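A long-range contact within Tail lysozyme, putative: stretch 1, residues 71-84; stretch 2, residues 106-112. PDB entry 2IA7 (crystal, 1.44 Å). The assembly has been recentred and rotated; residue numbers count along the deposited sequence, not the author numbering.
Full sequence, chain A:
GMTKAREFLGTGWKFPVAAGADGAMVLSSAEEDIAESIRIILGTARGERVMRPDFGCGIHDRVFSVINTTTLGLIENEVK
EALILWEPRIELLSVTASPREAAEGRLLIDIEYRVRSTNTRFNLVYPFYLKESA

Stretch 1 71-84: TLGLIENEVKEALI
Stretch 2, residues 106-112: RLLIDIE

Residues 71-84 are helical throughout, with phi/psi near -60/-40; Asn77 departs a little, at -80/-24. The N of each residue from Ile75 to Ile84 bonds to the O four residues earlier, as from Val79 N to Ile75 O at 3.1 Å. Residues 106-112 form an extended strand, with phi from -88° to -124° and psi from 112° to 149°. The helix lies across the strand: the axes approach to 10.1 Å, and their N-to-C directions differ by 50° (signed crossing angle -50°). The nearest CA atoms are those of Leu72 and Leu107, 9.1 Å apart. No hydrogen bond links the stretches; every side-chain contact is apolar; 294 Å² is buried, both sides summed.

Strand alternation points Leu107, Ile109 and Ile111 toward the helix. Ile109 covers the most surface. Its chi1 and chi2 are both m (-44°, -63°). Its CD1 lies 3.9 Å from Ile75 CG2, and its CG2 lies 4.3 Å from Val79 CG1. It thus bridges two residues one helical turn apart.

Leu107 is next, with chi1 -84° (m) and chi2 t. Its CD1 sits 3.9 Å from Ile75 CD1. Its CD2 sits 3.7 Å from Leu72 CD2, the closest contact. Leu72 (m, t) starts sideways, but its end comes nearer. Ile75 is m, t; Val79 is t.

Ile111 (m, t) extends the row. Its CD1 is 4.1 Å from both Val79 CG1 and Leu83 CD1. Leu83 is m, t. These are van der Waals contacts between aliphatic groups, which pack together away from water.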

ATOM      1  N   THR A  71      -4.444  -9.899  12.519  1.00 18.71           N
ATOM      2  CA  THR A  71      -4.113  -8.508  12.267  1.00 18.80           C
ATOM      3  C   THR A  71      -3.409  -8.314  10.927  1.00 19.86           C
ATOM      4  O   THR A  71      -3.631  -7.318  10.228  1.00 19.57           O
ATOM      5  CB  THR A  71      -3.131  -8.027  13.351  1.00 17.65           C
ATOM      6  OG1 THR A  71      -3.587  -8.506  14.619  1.00 19.33           O
ATOM      7  CG2 THR A  71      -3.079  -6.514  13.391  1.00 21.68           C
ATOM      8  N   LEU A  72      -2.518  -9.218  10.559  1.00 20.58           N
ATOM      9  CA  LEU A  72      -1.842  -9.094   9.270  1.00 18.95           C
ATOM     10  C   LEU A  72      -2.885  -9.045   8.161  1.00 18.46           C
ATOM     11  O   LEU A  72      -2.734  -8.263   7.213  1.00 16.43           O
ATOM     12  CB  LEU A  72      -0.840 -10.240   9.047  1.00 18.24           C
ATOM     13  CG  LEU A  72       0.384 -10.241   9.975  1.00 17.65           C
ATOM     14  CD1 LEU A  72       1.201 -11.507   9.711  1.00 18.74           C
ATOM     15  CD2 LEU A  72       1.293  -9.015   9.870  1.00 21.54           C
ATOM     16  N   GLY A  73      -3.935  -9.852   8.263  1.00 17.12           N
ATOM     17  CA  GLY A  73      -5.015  -9.816   7.299  1.00 16.83           C
ATOM     18  C   GLY A  73      -5.764  -8.506   7.282  1.00 17.32           C
ATOM     19  O   GLY A  73      -6.144  -8.007   6.238  1.00 16.08           O
ATOM     20  N   LEU A  74      -5.960  -7.910   8.433  1.00 16.74           N
ATOM     21  CA  LEU A  74      -6.574  -6.600   8.532  1.00 18.54           C
ATOM     22  C   LEU A  74      -5.743  -5.551   7.808  1.00 19.95           C
ATOM     23  O   LEU A  74      -6.320  -4.770   7.009  1.00 18.50           O
ATOM     24  CB  LEU A  74      -6.725  -6.252   9.986  1.00 19.59           C
ATOM     25  CG  LEU A  74      -7.443  -4.972  10.364  1.00 21.37           C
ATOM     26  CD1 LEU A  74      -8.110  -5.098  11.693  1.00 26.98           C
ATOM     27  CD2 LEU A  74      -6.430  -3.850  10.388  1.00 22.15           C
ATOM     28  N   ILE A  75      -4.418  -5.578   8.012  1.00 18.94           N
ATOM     29  CA  ILE A  75      -3.466  -4.696   7.337  1.00 17.20           C
ATOM     30  C   ILE A  75      -3.521  -4.889   5.827  1.00 16.81           C
ATOM     31  O   ILE A  75      -3.677  -3.932   5.077  1.00 16.31           O
ATOM     32  CB  ILE A  75      -2.069  -4.890   7.873  1.00 17.20           C
ATOM     33  CG1 ILE A  75      -2.076  -4.443   9.344  1.00 16.70           C
ATOM     34  CG2 ILE A  75      -1.025  -4.187   7.015  1.00 18.10           C
ATOM     35  CD1 ILE A  75      -0.841  -5.027  10.110  1.00 20.62           C
ATOM     36  N   GLU A  76      -3.539  -6.138   5.413  1.00 16.15           N
ATOM     37  CA  GLU A  76      -3.719  -6.487   4.021  1.00 15.71           C
ATOM     38  C   GLU A  76      -4.966  -5.863   3.439  1.00 13.85           C
ATOM     39  O   GLU A  76      -4.946  -5.362   2.321  1.00 15.79           O
ATOM     40  CB  GLU A  76      -3.757  -8.006   3.848  1.00 15.17           C
ATOM     41  CG  GLU A  76      -2.406  -8.679   4.007  1.00 18.14           C
ATOM     42  CD  GLU A  76      -2.484 -10.154   4.377  1.00 17.67           C
ATOM     43  OE1 GLU A  76      -3.612 -10.724   4.432  1.00 19.98           O
ATOM     44  OE2 GLU A  76      -1.431 -10.729   4.661  1.00 18.27           O
ATOM     45  N   ASN A  77      -6.071  -5.954   4.140  1.00 16.47           N
ATOM     46  CA  ASN A  77      -7.321  -5.573   3.541  1.00 15.84           C
ATOM     47  C   ASN A  77      -7.507  -4.056   3.554  1.00 14.66           C
ATOM     48  O   ASN A  77      -8.109  -3.512   2.626  1.00 16.18           O
ATOM     49  CB  ASN A  77      -8.444  -6.317   4.264  1.00 18.35           C
ATOM     50  CG  ASN A  77      -8.387  -7.827   4.004  1.00 18.83           C
ATOM     51  OD1 ASN A  77      -7.820  -8.265   2.989  1.00 21.59           O
ATOM     52  ND2 ASN A  77      -8.958  -8.630   4.910  1.00 20.15           N
ATOM     53  N   GLU A  78      -6.846  -3.369   4.475  1.00 15.98           N
ATOM     54  CA  GLU A  78      -6.763  -1.912   4.419  1.00 17.77           C
ATOM     55  C   GLU A  78      -5.998  -1.457   3.168  1.00 17.03           C
ATOM     56  O   GLU A  78      -6.362  -0.471   2.487  1.00 16.58           O
ATOM     57  CB  GLU A  78      -6.083  -1.342   5.653  1.00 16.88           C
ATOM     58  CG  GLU A  78      -6.950  -1.394   6.888  1.00 23.10           C
ATOM     59  CD  GLU A  78      -7.762  -0.163   7.078  1.00 29.93           C
ATOM     60  OE1 GLU A  78      -8.136   0.499   6.103  1.00 31.50           O
ATOM     61  OE2 GLU A  78      -8.041   0.126   8.236  1.00 31.06           O
ATOM     62  N   VAL A  79      -4.923  -2.169   2.828  1.00 14.69           N
ATOM     63  CA  VAL A  79      -4.156  -1.874   1.627  1.00 13.41           C
ATOM     64  C   VAL A  79      -5.032  -2.154   0.415  1.00 16.00           C
ATOM     65  O   VAL A  79      -5.095  -1.336  -0.511  1.00 15.98           O
ATOM     66  CB  VAL A  79      -2.906  -2.727   1.621  1.00 13.36           C
ATOM     67  CG1 VAL A  79      -2.233  -2.738   0.263  1.00 14.48           C
ATOM     68  CG2 VAL A  79      -1.940  -2.269   2.755  1.00 13.64           C
ATOM     69  N   LYS A  80      -5.732  -3.285   0.407  1.00 15.84           N
ATOM     70  CA  LYS A  80      -6.543  -3.632  -0.742  1.00 13.79           C
ATOM     71  C   LYS A  80      -7.554  -2.512  -0.956  1.00 13.59           C
ATOM     72  O   LYS A  80      -7.757  -2.035  -2.088  1.00 14.75           O
ATOM     73  CB  LYS A  80      -7.335  -4.915  -0.502  1.00 15.86           C
ATOM     74  CG  LYS A  80      -6.510  -6.194  -0.556  1.00 16.69           C
ATOM     75  CD  LYS A  80      -7.396  -7.392  -0.143  1.00 16.51           C
ATOM     76  CE  LYS A  80      -6.578  -8.644   0.088  1.00 20.06           C
ATOM     77  NZ  LYS A  80      -7.501  -9.738   0.491  1.00 21.68           N
ATOM     78  N   GLU A  81      -8.289  -2.153   0.103  1.00 14.33           N
ATOM     79  CA  GLU A  81      -9.358  -1.183  -0.089  1.00 14.66           C
ATOM     80  C   GLU A  81      -8.878   0.162  -0.605  1.00 15.14           C
ATOM     81  O   GLU A  81      -9.518   0.778  -1.448  1.00 15.56           O
ATOM     82  CB  GLU A  81     -10.146  -1.010   1.183  1.00 14.48           C
ATOM     83  CG  GLU A  81     -10.960  -2.202   1.589  1.00 17.67           C
ATOM     84  CD  GLU A  81     -12.110  -2.614   0.660  1.00 22.97           C
ATOM     85  OE1 GLU A  81     -12.454  -2.008  -0.389  1.00 19.33           O
ATOM     86  OE2 GLU A  81     -12.748  -3.632   1.029  1.00 19.78           O
ATOM     87  N   ALA A  82      -7.755   0.620  -0.114  1.00 14.18           N
ATOM     88  CA  ALA A  82      -7.169   1.877  -0.565  1.00 14.73           C
ATOM     89  C   ALA A  82      -6.772   1.833  -2.019  1.00 14.34           C
ATOM     90  O   ALA A  82      -7.018   2.797  -2.754  1.00 14.97           O
ATOM     91  CB  ALA A  82      -5.993   2.242   0.324  1.00 15.22           C
ATOM     92  N   LEU A  83      -6.180   0.731  -2.471  1.00 14.99           N
ATOM     93  CA  LEU A  83      -5.786   0.555  -3.882  1.00 14.50           C
ATOM     94  C   LEU A  83      -6.934   0.405  -4.858  1.00 15.12           C
ATOM     95  O   LEU A  83      -6.903   0.911  -5.988  1.00 16.03           O
ATOM     96  CB  LEU A  83      -4.731  -0.546  -4.012  1.00 15.04           C
ATOM     97  CG  LEU A  83      -3.430  -0.266  -3.238  1.00 14.68           C
ATOM     98  CD1 LEU A  83      -2.403  -1.387  -3.497  1.00 16.82           C
ATOM     99  CD2 LEU A  83      -2.759   1.051  -3.568  1.00 14.24           C
ATOM    100  N   ILE A  84      -7.968  -0.286  -4.399  1.00 13.10           N
ATOM    101  CA  ILE A  84      -9.205  -0.430  -5.194  1.00 14.69           C
ATOM    102  C   ILE A  84      -9.883   0.895  -5.400  1.00 15.11           C
ATOM    103  O   ILE A  84     -10.304   1.213  -6.485  1.00 19.04           O
ATOM    104  CB  ILE A  84     -10.156  -1.406  -4.531  1.00 16.06           C
ATOM    105  CG1 ILE A  84      -9.566  -2.797  -4.652  1.00 16.91           C
ATOM    106  CG2 ILE A  84     -11.572  -1.328  -5.154  1.00 19.74           C
ATOM    107  CD1 ILE A  84     -10.291  -3.819  -3.797  1.00 18.59           C
ATOM    108  N   ARG A 106      10.066  -3.685  10.488  1.00 22.64           N
ATOM    109  CA  ARG A 106       9.286  -3.434   9.290  1.00 22.10           C
ATOM    110  C   ARG A 106       8.293  -4.551   9.056  1.00 18.54           C
ATOM    111  O   ARG A 106       8.546  -5.687   9.404  1.00 17.96           O
ATOM    112  CB  ARG A 106      10.206  -3.276   8.092  1.00 24.65           C
ATOM    113  CG  ARG A 106      11.119  -2.054   8.159  1.00 23.30           C
ATOM    114  CD  ARG A 106      11.896  -1.877   6.896  1.00 29.44           C
ATOM    115  NE  ARG A 106      12.938  -2.892   6.807  1.00 32.71           N
ATOM    116  CZ  ARG A 106      14.161  -2.774   7.315  1.00 34.03           C
ATOM    117  NH1 ARG A 106      14.527  -1.685   7.976  1.00 35.65           N
ATOM    118  NH2 ARG A 106      15.028  -3.766   7.175  1.00 34.45           N
ATOM    119  N   LEU A 107       7.158  -4.190   8.453  1.00 19.31           N
ATOM    120  CA  LEU A 107       6.186  -5.119   7.921  1.00 17.40           C
ATOM    121  C   LEU A 107       6.134  -4.825   6.428  1.00 18.88           C
ATOM    122  O   LEU A 107       5.826  -3.695   6.032  1.00 20.01           O
ATOM    123  CB  LEU A 107       4.781  -4.938   8.506  1.00 18.59           C
ATOM    124  CG  LEU A 107       4.413  -5.594   9.833  1.00 32.38           C
ATOM    125  CD1 LEU A 107       3.026  -5.114  10.226  1.00 33.20           C
ATOM    126  CD2 LEU A 107       4.422  -7.114   9.681  1.00 31.72           C
ATOM    127  N   LEU A 108       6.401  -5.836   5.599  1.00 16.75           N
ATOM    128  CA  LEU A 108       6.477  -5.654   4.155  1.00 14.36           C
ATOM    129  C   LEU A 108       5.191  -6.124   3.524  1.00 15.44           C
ATOM    130  O   LEU A 108       4.734  -7.251   3.821  1.00 16.99           O
ATOM    131  CB  LEU A 108       7.684  -6.420   3.602  1.00 15.07           C
ATOM    132  CG  LEU A 108       9.043  -5.949   4.088  1.00 17.32           C
ATOM    133  CD1 LEU A 108      10.145  -6.837   3.444  1.00 20.07           C
ATOM    134  CD2 LEU A 108       9.358  -4.454   3.903  1.00 19.41           C
ATOM    135  N   ILE A 109       4.598  -5.317   2.637  1.00 15.00           N
ATOM    136  CA  ILE A 109       3.385  -5.714   1.917  1.00 14.95           C
ATOM    137  C   ILE A 109       3.796  -6.125   0.535  1.00 15.98           C
ATOM    138  O   ILE A 109       4.282  -5.331  -0.244  1.00 17.08           O
ATOM    139  CB  ILE A 109       2.335  -4.625   1.844  1.00 13.98           C
ATOM    140  CG1 ILE A 109       2.225  -3.953   3.227  1.00 17.91           C
ATOM    141  CG2 ILE A 109       1.051  -5.224   1.363  1.00 17.08           C
ATOM    142  CD1 ILE A 109       1.774  -4.819   4.385  1.00 15.24           C
ATOM    143  N   ASP A 110       3.668  -7.416   0.240  1.00 14.91           N
ATOM    144  CA  ASP A 110       3.923  -7.958  -1.089  1.00 12.73           C
ATOM    145  C   ASP A 110       2.616  -7.866  -1.879  1.00 15.85           C
ATOM    146  O   ASP A 110       1.622  -8.486  -1.528  1.00 15.65           O
ATOM    147  CB  ASP A 110       4.361  -9.386  -0.968  1.00 12.73           C
ATOM    148  CG  ASP A 110       5.675  -9.530  -0.184  1.00 21.94           C
ATOM    149  OD1 ASP A 110       6.646  -8.874  -0.525  1.00 18.14           O
ATOM    150  OD2 ASP A 110       5.686 -10.455   0.711  1.00 20.04           O
ATOM    151  N   ILE A 111       2.635  -7.071  -2.938  1.00 13.75           N
ATOM    152  CA  ILE A 111       1.514  -6.726  -3.734  1.00 13.63           C
ATOM    153  C   ILE A 111       1.757  -7.191  -5.172  1.00 13.49           C
ATOM    154  O   ILE A 111       2.654  -6.707  -5.835  1.00 16.85           O
ATOM    155  CB  ILE A 111       1.249  -5.200  -3.720  1.00 15.49           C
ATOM    156  CG1 ILE A 111       1.065  -4.659  -2.279  1.00 16.09           C
ATOM    157  CG2 ILE A 111       0.005  -4.922  -4.563  1.00 15.76           C
ATOM    158  CD1 ILE A 111       1.093  -3.145  -2.162  1.00 17.64           C
ATOM    159  N   GLU A 112       0.907  -8.103  -5.622  1.00 14.29           N
ATOM    160  CA  GLU A 112       0.957  -8.581  -7.022  1.00 14.48           C
ATOM    161  C   GLU A 112      -0.279  -8.010  -7.672  1.00 15.55           C
ATOM    162  O   GLU A 112      -1.379  -8.055  -7.108  1.00 15.50           O
ATOM    163  CB  GLU A 112       0.959 -10.116  -7.135  1.00 17.15           C
ATOM    164  CG  GLU A 112       2.058 -10.819  -6.424  1.00 20.42           C
ATOM    165  CD  GLU A 112       2.004 -12.346  -6.593  1.00 24.61           C
ATOM    166  OE1 GLU A 112       1.704 -12.815  -7.742  1.00 29.08           O
ATOM    167  OE2 GLU A 112       2.242 -13.045  -5.559  1.00 25.08           O
TER